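Local coordinates for 3-oxoacyl-(Acyl-carrier protein) synthase (Burkholderia xenovorans, PDB 4EFI) that probably acts as a 3-oxoacyl-(acyl-carrier-protein) synthase of the KAS III type, a thiolase-fold condensing enzyme that extends acyl chains, at residues A[17-21]-A[341-346]; A[68-72]-A[109-113]; A[77-83]-A[148-152]. All coordinates share one frame; numbering follows the deposited sequence. Where two conformers were deposited one is given.

Contact 1 of 3, residues A[17-21]-A[341-346]; sequences ARIAG and LAVGPL
Ile19 and Val343 face each other with CA atoms 6.4 Å apart; their strands belong to two different sheets, and the short runs 18-21 and 341-346 are directed 39° apart. Two waters bridge the backbones. One accepts from Ile19 N (2.9 Å) and donates to Ala342 O (3.0 Å); the other donates to Ile19 O (2.7 Å) and accepts from Gly344 N (2.9 Å), so both polar backbone atoms of Ile19 are served by water. Past Gly344, whose positive phi suits glycine, a cis peptide before Pro345 turns the chain and Leu346 points back toward strand 17-26. Ile19 divides its two branches between the partners. With CG1 beside the backbone N (chi1 -64°) and chi2 extended, CD1 reaches Val343 CG2 at 4.0 Å, with Leu341 CD1 a little farther off. CG2, on the carbonyl side, meets Leu346 CD1 at 4.1 Å, the two side chains crossing at about a right angle. The other methyl of Leu346, CD2, lies 3.5 Å from Ile19 O and also nears Ala20 O. Arg18, in one of its two modelled conformers, bends at chi3 and slides past Leu346 in the opposite direction, bringing the guanidinium nitrogen NH1 against methyl CD2. Within these segments, Arg18, Ala20 and Gly21 bond through the backbone to strand 176-184, and Leu341 and Val343 to strand 323-331. Helix 130-143 packs against both segments, Leu135 on Ile19 and Met139 on Leu341, as expected of a thiolase fold, in which helices lie between two sheets.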
ATOM      1  N   ALA A  17     -12.286  17.305  -0.475  1.00 13.79           N
ATOM      2  CA  ALA A  17     -11.671  16.470   0.551  1.00 13.84           C
ATOM      3  C   ALA A  17     -10.165  16.554   0.461  1.00 15.02           C
ATOM      4  O   ALA A  17      -9.626  16.718  -0.633  1.00 17.26           O
ATOM      5  CB  ALA A  17     -12.099  15.016   0.381  1.00 15.08           C
ATOM      6  N   ARG A  18      -9.483  16.425   1.593  0.57 13.72           N
ATOM      7  CA  ARG A  18      -8.031  16.495   1.628  0.57 13.70           C
ATOM      8  C   ARG A  18      -7.475  15.484   2.610  0.57 13.00           C
ATOM      9  O   ARG A  18      -8.143  15.083   3.576  0.57 14.02           O
ATOM     10  CB  ARG A  18      -7.556  17.899   2.034  0.57 15.74           C
ATOM     11  CG  ARG A  18      -8.005  18.346   3.415  0.57 16.32           C
ATOM     12  CD  ARG A  18      -7.585  19.785   3.754  0.57 20.37           C
ATOM     13  NE  ARG A  18      -6.172  19.894   4.115  0.57 20.88           N
ATOM     14  CZ  ARG A  18      -5.681  19.624   5.322  0.57 19.78           C
ATOM     15  NH1 ARG A  18      -4.381  19.744   5.550  0.57 28.23           N
ATOM     16  NH2 ARG A  18      -6.488  19.228   6.296  0.57 22.07           N
ATOM     17  N   ILE A  19      -6.245  15.060   2.357  1.00 12.71           N
ATOM     18  CA  ILE A  19      -5.496  14.299   3.325  1.00 12.68           C
ATOM     19  C   ILE A  19      -5.125  15.242   4.470  1.00 13.07           C
ATOM     20  O   ILE A  19      -4.548  16.317   4.251  1.00 14.16           O
ATOM     21  CB  ILE A  19      -4.236  13.676   2.709  1.00 12.77           C
ATOM     22  CG1 ILE A  19      -4.632  12.666   1.636  1.00 12.79           C
ATOM     23  CG2 ILE A  19      -3.394  13.023   3.788  1.00 14.82           C
ATOM     24  CD1 ILE A  19      -3.461  12.108   0.833  1.00 14.90           C
ATOM     25  N   ALA A  20      -5.447  14.832   5.695  1.00 12.53           N
ATOM     26  CA  ALA A  20      -5.190  15.634   6.884  1.00 13.15           C
ATOM     27  C   ALA A  20      -3.997  15.144   7.715  1.00 12.40           C
ATOM     28  O   ALA A  20      -3.498  15.887   8.562  1.00 14.55           O
ATOM     29  CB  ALA A  20      -6.445  15.654   7.754  1.00 15.10           C
ATOM     30  N   GLY A  21      -3.547  13.912   7.511  1.00 11.96           N
ATOM     31  CA  GLY A  21      -2.442  13.353   8.281  1.00 12.28           C
ATOM     32  C   GLY A  21      -2.230  11.909   7.902  1.00 11.95           C
ATOM     33  O   GLY A  21      -3.175  11.270   7.398  1.00 12.53           O
ATOM     34  N   LEU A 341      -2.696  14.521  -6.793  1.00 14.63           N
ATOM     35  CA  LEU A 341      -3.317  15.566  -6.004  1.00 14.87           C
ATOM     36  C   LEU A 341      -2.248  16.337  -5.211  1.00 14.60           C
ATOM     37  O   LEU A 341      -1.118  15.875  -5.036  1.00 15.39           O
ATOM     38  CB  LEU A 341      -4.383  14.999  -5.046  1.00 15.12           C
ATOM     39  CG  LEU A 341      -3.890  14.293  -3.787  1.00 15.84           C
ATOM     40  CD1 LEU A 341      -5.068  13.919  -2.904  1.00 18.48           C
ATOM     41  CD2 LEU A 341      -3.067  13.064  -4.087  1.00 16.70           C
ATOM     42  N   ALA A 342      -2.640  17.516  -4.738  1.00 15.62           N
ATOM     43  CA  ALA A 342      -1.852  18.306  -3.799  1.00 14.50           C
ATOM     44  C   ALA A 342      -2.081  17.808  -2.376  1.00 15.89           C
ATOM     45  O   ALA A 342      -3.209  17.497  -1.976  1.00 17.35           O
ATOM     46  CB  ALA A 342      -2.213  19.769  -3.916  1.00 16.49           C
ATOM     47  N   VAL A 343      -1.009  17.734  -1.600  1.00 15.59           N
ATOM     48  CA  VAL A 343      -1.061  17.287  -0.219  1.00 16.05           C
ATOM     49  C   VAL A 343      -0.214  18.194   0.670  1.00 16.51           C
ATOM     50  O   VAL A 343       0.938  18.470   0.351  1.00 16.78           O
ATOM     51  CB  VAL A 343      -0.519  15.867  -0.088  1.00 15.57           C
ATOM     52  CG1 VAL A 343      -0.571  15.416   1.358  1.00 16.53           C
ATOM     53  CG2 VAL A 343      -1.273  14.878  -1.011  1.00 15.97           C
ATOM     54  N   GLY A 344      -0.782  18.677   1.769  1.00 16.02           N
ATOM     55  CA  GLY A 344      -0.026  19.433   2.745  1.00 16.77           C
ATOM     56  C   GLY A 344      -0.158  20.939   2.580  1.00 17.28           C
ATOM     57  O   GLY A 344      -0.866  21.427   1.687  1.00 18.76           O
ATOM     58  N   PRO A 345       0.522  21.696   3.439  1.00 16.67           N
ATOM     59  CA  PRO A 345       1.403  21.165   4.485  1.00 16.82           C
ATOM     60  C   PRO A 345       0.686  20.379   5.565  1.00 18.74           C
ATOM     61  O   PRO A 345      -0.472  20.673   5.876  1.00 19.56           O
ATOM     62  CB  PRO A 345       2.042  22.414   5.089  1.00 19.23           C
ATOM     63  CG  PRO A 345       1.138  23.540   4.732  1.00 21.07           C
ATOM     64  CD  PRO A 345       0.465  23.166   3.452  1.00 18.64           C
ATOM     65  N   LEU A 346       1.390  19.406   6.130  1.00 18.44           N
ATOM     66  CA  LEU A 346       0.865  18.551   7.187  1.00 17.20           C
ATOM     67  C   LEU A 346       1.851  18.484   8.326  1.00 16.79           C
ATOM     68  O   LEU A 346       3.032  18.216   8.101  1.00 17.70           O
ATOM     69  CB  LEU A 346       0.652  17.123   6.676  1.00 17.88           C
ATOM     70  CG  LEU A 346      -0.298  16.886   5.512  1.00 18.10           C
ATOM     71  CD1 LEU A 346      -0.390  15.393   5.217  1.00 18.29           C
ATOM     72  CD2 LEU A 346      -1.662  17.487   5.808  1.00 21.23           C
TER
HETATM   73  O   HOH W   1      -3.594  18.010   2.327  1.00 20.75           O
HETATM   74  O   HOH W   2      -4.964  16.207   0.043  1.00 21.00           O

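Contact 2 of 3, residues A[68-72]-A[109-113]; sequences DLCRK and LQAEL
Leu109 opens the second segment by laying CD2 against the backbone of Arg71, 3.7 Å from Arg71 CA, where the CA atoms of Arg71 and Leu109 are the nearest pair across the two segments. The same methyl reaches Arg71 CB and nears the carbonyl carbon of Cys70, while Phe93 and Ala153 of the underlying sheet touch both Cys70 and Leu109. One turn on, Glu112 extends its chain across that of Arg71 at about a right angle. Its OE1 accepts from Arg71 NH1 at 2.9 Å (N-H...O 158°). This oxygen lies near the guanidinium plane, at its edge, yet the N-H comes down on the carboxylate from above its plane; the two flat groups stand 75° apart. OE1 also lies 3.2 Å from Arg71 CD. Leu113, the last residue, brings CD2 to 4.1 Å from Arg71 CG and packs on the aliphatic part of the arginine. Arg71 runs out extended and then bends at chi3 (58°), which folds the guanidinium back over Asp68 O, 4.1 Å from its plane. There NH1 makes a second salt bridge to Asp68 OD1, also 2.9 Å, on the anti side of that carboxylate. A single nitrogen thus serves two acids from different helices. Asp68 OD1 and Glu112 OE1 stand 4.9 Å apart, and the positive charge between them probably offsets their mutual repulsion, so that ionic pairing joins the helices beside the contacts of Leu109 and Leu113 with the arginine.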
ATOM      1  N   ASP A  68      -3.700  -4.611  14.266  1.00 10.91           N
ATOM      2  CA  ASP A  68      -3.013  -4.041  15.433  1.00 12.21           C
ATOM      3  C   ASP A  68      -2.105  -2.878  15.010  1.00 12.10           C
ATOM      4  O   ASP A  68      -2.019  -1.854  15.698  1.00 12.31           O
ATOM      5  CB  ASP A  68      -2.139  -5.087  16.137  1.00 12.87           C
ATOM      6  CG  ASP A  68      -2.915  -6.219  16.787  1.00 12.03           C
ATOM      7  OD1 ASP A  68      -4.040  -5.970  17.306  1.00 15.06           O
ATOM      8  OD2 ASP A  68      -2.377  -7.347  16.784  1.00 13.11           O
ATOM      9  N   LEU A  69      -1.374  -3.049  13.922  1.00 11.94           N
ATOM     10  CA  LEU A  69      -0.476  -2.019  13.427  1.00 11.98           C
ATOM     11  C   LEU A  69      -1.256  -0.791  13.040  1.00 10.86           C
ATOM     12  O   LEU A  69      -0.866   0.340  13.366  1.00 11.91           O
ATOM     13  CB  LEU A  69       0.329  -2.530  12.228  1.00 11.26           C
ATOM     14  CG  LEU A  69       1.281  -3.702  12.496  1.00 12.17           C
ATOM     15  CD1 LEU A  69       1.876  -4.240  11.207  1.00 12.18           C
ATOM     16  CD2 LEU A  69       2.389  -3.283  13.459  1.00 13.30           C
ATOM     17  N   CYS A  70      -2.371  -0.982  12.341  1.00 11.75           N
ATOM     18  CA  CYS A  70      -3.244   0.140  12.003  1.00 12.09           C
ATOM     19  C   CYS A  70      -3.856   0.802  13.220  1.00 12.39           C
ATOM     20  O   CYS A  70      -3.981   2.026  13.235  1.00 12.56           O
ATOM     21  CB  CYS A  70      -4.361  -0.291  11.053  1.00 12.33           C
ATOM     22  SG  CYS A  70      -3.777  -0.808   9.399  1.00 12.63           S
ATOM     23  N   ARG A  71      -4.224   0.034  14.247  1.00 11.87           N
ATOM     24  CA  ARG A  71      -4.772   0.622  15.478  1.00 12.46           C
ATOM     25  C   ARG A  71      -3.738   1.547  16.122  1.00 12.24           C
ATOM     26  O   ARG A  71      -4.044   2.680  16.505  1.00 12.55           O
ATOM     27  CB  ARG A  71      -5.160  -0.453  16.506  1.00 13.64           C
ATOM     28  CG  ARG A  71      -5.782   0.148  17.785  1.00 16.21           C
ATOM     29  CD  ARG A  71      -5.937  -0.825  18.930  1.00 18.49           C
ATOM     30  NE  ARG A  71      -4.677  -1.433  19.326  1.00 20.58           N
ATOM     31  CZ  ARG A  71      -4.302  -2.696  19.084  1.00 23.98           C
ATOM     32  NH1 ARG A  71      -5.084  -3.573  18.456  1.00 17.34           N
ATOM     33  NH2 ARG A  71      -3.109  -3.091  19.493  1.00 27.25           N
ATOM     34  N   LYS A  72      -2.499   1.091  16.254  1.00 12.03           N
ATOM     35  CA  LYS A  72      -1.460   1.909  16.891  1.00 12.91           C
ATOM     36  C   LYS A  72      -1.175   3.160  16.059  1.00 12.36           C
ATOM     37  O   LYS A  72      -1.036   4.265  16.597  1.00 12.54           O
ATOM     38  CB  LYS A  72      -0.188   1.068  17.067  1.00 14.71           C
ATOM     39  CG  LYS A  72      -0.387  -0.051  18.071  1.00 18.98           C
ATOM     40  CD  LYS A  72       0.778  -1.030  18.073  1.00 25.24           C
ATOM     41  CE  LYS A  72       0.632  -2.060  19.194  1.00 34.39           C
ATOM     42  NZ  LYS A  72       1.261  -3.351  18.806  1.00 37.15           N
ATOM     43  N   LEU A 109     -11.484  -2.426  14.849  1.00 12.94           N
ATOM     44  CA  LEU A 109     -10.898  -1.087  14.911  1.00 12.48           C
ATOM     45  C   LEU A 109     -11.905  -0.053  15.393  1.00 11.20           C
ATOM     46  O   LEU A 109     -11.562   0.840  16.184  1.00 12.63           O
ATOM     47  CB  LEU A 109     -10.334  -0.696  13.557  1.00 12.40           C
ATOM     48  CG  LEU A 109      -9.020  -1.377  13.168  1.00 12.67           C
ATOM     49  CD1 LEU A 109      -8.798  -1.318  11.681  1.00 14.55           C
ATOM     50  CD2 LEU A 109      -7.838  -0.711  13.892  1.00 15.86           C
ATOM     51  N   GLN A 110     -13.141  -0.144  14.923  1.00 12.46           N
ATOM     52  CA  GLN A 110     -14.187   0.768  15.371  0.52 13.42           C
ATOM     53  C   GLN A 110     -14.309   0.706  16.897  1.00 14.48           C
ATOM     54  O   GLN A 110     -14.337   1.748  17.596  1.00 14.60           O
ATOM     55  CB  GLN A 110     -15.506   0.406  14.671  0.52 12.87           C
ATOM     56  CG  GLN A 110     -16.721   1.213  15.130  0.52 14.15           C
ATOM     57  CD  GLN A 110     -17.488   0.529  16.236  0.52 15.12           C
ATOM     58  OE1 GLN A 110     -17.776  -0.657  16.150  0.52 15.25           O
ATOM     59  NE2 GLN A 110     -17.823   1.278  17.289  0.52 20.87           N
ATOM     60  N   ALA A 111     -14.388  -0.496  17.445  1.00 13.78           N
ATOM     61  CA  ALA A 111     -14.516  -0.644  18.888  1.00 15.25           C
ATOM     62  C   ALA A 111     -13.254  -0.195  19.619  1.00 14.25           C
ATOM     63  O   ALA A 111     -13.345   0.524  20.602  1.00 15.17           O
ATOM     64  CB  ALA A 111     -14.895  -2.076  19.272  1.00 15.63           C
ATOM     65  N   GLU A 112     -12.081  -0.600  19.145  1.00 14.37           N
ATOM     66  CA  GLU A 112     -10.831  -0.347  19.875  1.00 13.51           C
ATOM     67  C   GLU A 112     -10.474   1.137  19.863  1.00 14.88           C
ATOM     68  O   GLU A 112      -9.829   1.620  20.795  1.00 17.26           O
ATOM     69  CB  GLU A 112      -9.689  -1.184  19.297  1.00 14.72           C
ATOM     70  CG  GLU A 112      -9.817  -2.672  19.621  1.00 16.15           C
ATOM     71  CD  GLU A 112      -8.702  -3.561  19.062  1.00 17.12           C
ATOM     72  OE1 GLU A 112      -7.955  -3.133  18.155  1.00 18.94           O
ATOM     73  OE2 GLU A 112      -8.603  -4.715  19.537  1.00 22.17           O
ATOM     74  N   LEU A 113     -10.893   1.858  18.822  1.00 14.12           N
ATOM     75  CA  LEU A 113     -10.669   3.308  18.737  1.00 13.31           C
ATOM     76  C   LEU A 113     -11.835   4.116  19.290  1.00 13.42           C
ATOM     77  O   LEU A 113     -11.805   5.347  19.248  1.00 15.37           O
ATOM     78  CB  LEU A 113     -10.365   3.726  17.294  1.00 13.30           C
ATOM     79  CG  LEU A 113      -9.072   3.152  16.725  1.00 14.26           C
ATOM     80  CD1 LEU A 113      -8.975   3.438  15.250  1.00 15.69           C
ATOM     81  CD2 LEU A 113      -7.853   3.696  17.470  1.00 16.50           C
TER

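Contact 3 of 3, residues A[77-83]-A[148-152]; sequences LLAGLGW and KRVLL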
ATOM      1  N   LEU A  77      -2.178   9.015  15.180  1.00 11.97           N
ATOM      2  CA  LEU A  77      -2.737   9.980  14.247  1.00 13.09           C
ATOM      3  C   LEU A  77      -3.828  10.840  14.890  1.00 12.86           C
ATOM      4  O   LEU A  77      -3.818  12.070  14.784  1.00 13.72           O
ATOM      5  CB  LEU A  77      -3.309   9.235  13.048  1.00 12.93           C
ATOM      6  CG  LEU A  77      -4.074  10.040  11.994  1.00 13.16           C
ATOM      7  CD1 LEU A  77      -3.176  10.990  11.229  1.00 13.70           C
ATOM      8  CD2 LEU A  77      -4.783   9.093  11.019  1.00 13.06           C
ATOM      9  N   LEU A  78      -4.777  10.188  15.552  1.00 12.90           N
ATOM     10  CA  LEU A  78      -5.868  10.909  16.190  1.00 13.82           C
ATOM     11  C   LEU A  78      -5.350  11.835  17.285  1.00 14.67           C
ATOM     12  O   LEU A  78      -5.842  12.960  17.446  1.00 14.63           O
ATOM     13  CB  LEU A  78      -6.913   9.952  16.767  1.00 12.81           C
ATOM     14  CG  LEU A  78      -7.713   9.164  15.727  1.00 13.54           C
ATOM     15  CD1 LEU A  78      -8.495   8.057  16.379  1.00 14.97           C
ATOM     16  CD2 LEU A  78      -8.627  10.067  14.904  1.00 14.73           C
ATOM     17  N   ALA A  79      -4.387  11.369  18.074  1.00 14.01           N
ATOM     18  CA  ALA A  79      -3.811  12.207  19.120  1.00 13.84           C
ATOM     19  C   ALA A  79      -3.123  13.406  18.517  1.00 14.56           C
ATOM     20  O   ALA A  79      -3.236  14.505  19.038  1.00 16.14           O
ATOM     21  CB  ALA A  79      -2.835  11.404  19.958  1.00 15.90           C
ATOM     22  N   GLY A  80      -2.359  13.211  17.454  1.00 14.46           N
ATOM     23  CA  GLY A  80      -1.684  14.316  16.801  1.00 14.34           C
ATOM     24  C   GLY A  80      -2.628  15.350  16.225  1.00 14.67           C
ATOM     25  O   GLY A  80      -2.401  16.549  16.337  1.00 17.11           O
ATOM     26  N   LEU A  81      -3.663  14.894  15.553  1.00 14.89           N
ATOM     27  CA  LEU A  81      -4.651  15.783  14.964  1.00 14.63           C
ATOM     28  C   LEU A  81      -5.544  16.434  16.005  1.00 15.88           C
ATOM     29  O   LEU A  81      -6.118  17.484  15.741  1.00 17.79           O
ATOM     30  CB  LEU A  81      -5.541  15.019  13.980  1.00 16.11           C
ATOM     31  CG  LEU A  81      -4.830  14.620  12.695  1.00 17.07           C
ATOM     32  CD1 LEU A  81      -5.709  13.686  11.868  1.00 15.60           C
ATOM     33  CD2 LEU A  81      -4.426  15.822  11.868  1.00 20.22           C
ATOM     34  N   GLY A  82      -5.700  15.785  17.158  1.00 15.60           N
ATOM     35  CA  GLY A  82      -6.654  16.240  18.158  1.00 15.87           C
ATOM     36  C   GLY A  82      -8.086  15.973  17.759  1.00 15.89           C
ATOM     37  O   GLY A  82      -9.001  16.674  18.213  1.00 17.23           O
ATOM     38  N   TRP A  83      -8.306  14.947  16.943  1.00 14.98           N
ATOM     39  CA  TRP A  83      -9.650  14.565  16.547  1.00 14.88           C
ATOM     40  C   TRP A  83     -10.280  13.684  17.622  1.00 15.49           C
ATOM     41  O   TRP A  83      -9.708  12.647  17.988  1.00 17.47           O
ATOM     42  CB  TRP A  83      -9.595  13.789  15.237  1.00 15.34           C
ATOM     43  CG  TRP A  83      -9.399  14.627  14.015  1.00 15.16           C
ATOM     44  CD1 TRP A  83      -9.113  15.943  13.960  1.00 15.07           C
ATOM     45  CD2 TRP A  83      -9.492  14.175  12.658  1.00 13.86           C
ATOM     46  NE1 TRP A  83      -9.021  16.362  12.653  1.00 15.27           N
ATOM     47  CE2 TRP A  83      -9.249  15.284  11.834  1.00 13.88           C
ATOM     48  CE3 TRP A  83      -9.756  12.939  12.066  1.00 14.55           C
ATOM     49  CZ2 TRP A  83      -9.267  15.199  10.433  1.00 15.72           C
ATOM     50  CZ3 TRP A  83      -9.783  12.863  10.670  1.00 13.46           C
ATOM     51  CH2 TRP A  83      -9.548  13.980   9.879  1.00 14.18           C
ATOM     52  N   LYS A 148     -17.640  13.540   6.927  1.00 13.28           N
ATOM     53  CA  LYS A 148     -16.778  14.718   7.015  1.00 14.06           C
ATOM     54  C   LYS A 148     -15.350  14.314   7.381  1.00 13.83           C
ATOM     55  O   LYS A 148     -14.399  15.003   7.003  1.00 13.82           O
ATOM     56  CB  LYS A 148     -17.286  15.724   8.060  1.00 17.84           C
ATOM     57  N   ARG A 149     -15.204  13.230   8.141  1.00 12.75           N
ATOM     58  CA  ARG A 149     -13.899  12.704   8.544  1.00 12.57           C
ATOM     59  C   ARG A 149     -13.890  11.198   8.324  1.00 11.61           C
ATOM     60  O   ARG A 149     -14.774  10.485   8.774  1.00 12.26           O
ATOM     61  CB  ARG A 149     -13.582  13.035  10.015  1.00 12.78           C
ATOM     62  CG  ARG A 149     -13.316  14.478  10.248  1.00 12.24           C
ATOM     63  CD  ARG A 149     -12.994  14.762  11.708  1.00 14.10           C
ATOM     64  NE  ARG A 149     -12.609  16.157  11.903  1.00 14.68           N
ATOM     65  CZ  ARG A 149     -12.474  16.753  13.080  1.00 16.17           C
ATOM     66  NH1 ARG A 149     -12.708  16.080  14.184  1.00 16.71           N
ATOM     67  NH2 ARG A 149     -12.109  18.025  13.134  1.00 17.83           N
ATOM     68  N   VAL A 150     -12.856  10.726   7.630  1.00 11.80           N
ATOM     69  CA  VAL A 150     -12.695   9.328   7.236  1.00 10.76           C
ATOM     70  C   VAL A 150     -11.303   8.868   7.644  1.00 12.64           C
ATOM     71  O   VAL A 150     -10.324   9.600   7.442  1.00 12.06           O
ATOM     72  CB  VAL A 150     -12.890   9.127   5.716  1.00 12.21           C
ATOM     73  CG1 VAL A 150     -12.615   7.682   5.304  1.00 12.49           C
ATOM     74  CG2 VAL A 150     -14.306   9.540   5.306  1.00 13.13           C
ATOM     75  N   LEU A 151     -11.223   7.673   8.222  1.00 11.16           N
ATOM     76  CA  LEU A 151      -9.952   7.005   8.492  1.00 11.25           C
ATOM     77  C   LEU A 151      -9.757   5.843   7.524  1.00 10.59           C
ATOM     78  O   LEU A 151     -10.643   5.005   7.344  1.00 12.37           O
ATOM     79  CB  LEU A 151      -9.910   6.471   9.931  1.00 11.78           C
ATOM     80  CG  LEU A 151      -9.951   7.555  11.012  1.00 11.24           C
ATOM     81  CD1 LEU A 151      -9.870   6.894  12.379  1.00 13.67           C
ATOM     82  CD2 LEU A 151      -8.805   8.534  10.847  1.00 14.07           C
ATOM     83  N   LEU A 152      -8.577   5.818   6.893  1.00 10.60           N
ATOM     84  CA  LEU A 152      -8.181   4.732   6.027  1.00 10.97           C
ATOM     85  C   LEU A 152      -7.096   3.943   6.713  1.00 10.54           C
ATOM     86  O   LEU A 152      -5.969   4.428   6.880  1.00 11.06           O
ATOM     87  CB  LEU A 152      -7.661   5.240   4.678  1.00 11.99           C
ATOM     88  CG  LEU A 152      -8.530   6.231   3.923  1.00 12.20           C
ATOM     89  CD1 LEU A 152      -7.767   6.721   2.705  1.00 13.77           C
ATOM     90  CD2 LEU A 152      -9.859   5.624   3.544  1.00 13.83           C
TER
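Trp83 and Arg149 form a flat cation-pi stack at the Schellman motif that ends helix 66-81. Gly82, with positive phi, is the C' residue; Trp83 N reaches back to Leu78 O (3.2 Å), and this turn sends the indole toward strand 149-156. The ring is the broad bump of the contact, slotted between two side chains. On one face sits Leu81 CD1, 3.8 Å above the ring plane. Over the opposite face runs Arg149, its chain straight from CG to NE (chi2 -179°), so that the aliphatic part and the charged end cover the two rings in turn. Arg149 CD stands 3.6 Å from the centroid of the six-membered ring as a CH-pi contact, and Arg149 CZ 3.5 Å from that of the five-membered ring, with guanidinium and indole planes only 4° apart. Lying flat leaves the N-H groups directed outward in the guanidinium plane, parallel to the indole: NE forms a salt bridge with Glu183, and NH1 a hydrogen bond with Ser87, which probably hold the group's rotation. Two residues on, Leu151 is the knob from the strand. Its forked tip enters a hollow lined by Leu77, Leu78 and Trp83: CD2 meets Leu77 CD2 at 4.1 Å, sliding past it in the opposite direction, while CD1 meets Leu78 CD2 at 4.2 Å. The far corner of the indole closes this hollow, Trp83 CZ3 lying 4.4 Å from Leu151 CD2, and the adjacent Trp83 CH2 rests 3.8 Å from Arg149 CG.

Contacts 2 and 3 share helix 66-81, contact 2 near its start and contact 3 at its end, with centres 12 Å apart and segments that alternate along the chain. Both are nested inside the loop closed by contact 1, which joins strand 17-26, near the N-terminus, to the end of strand 335-343 and the turn after it. Contacts 1 and 3 touch, their centres 13 Å apart: Ala20 O lies 3.4 Å from Leu81 CD2, and strands 17-26 and 149-156 belong to the same six-stranded sheet. Contact 1 spans the two sheets, contact 3 sets the end of helix 66-81 on the six-stranded one, and contact 2 pairs that helix with helix 105-112. Contacts 1 and 2 stay apart, their nearest atoms about 11 Å away.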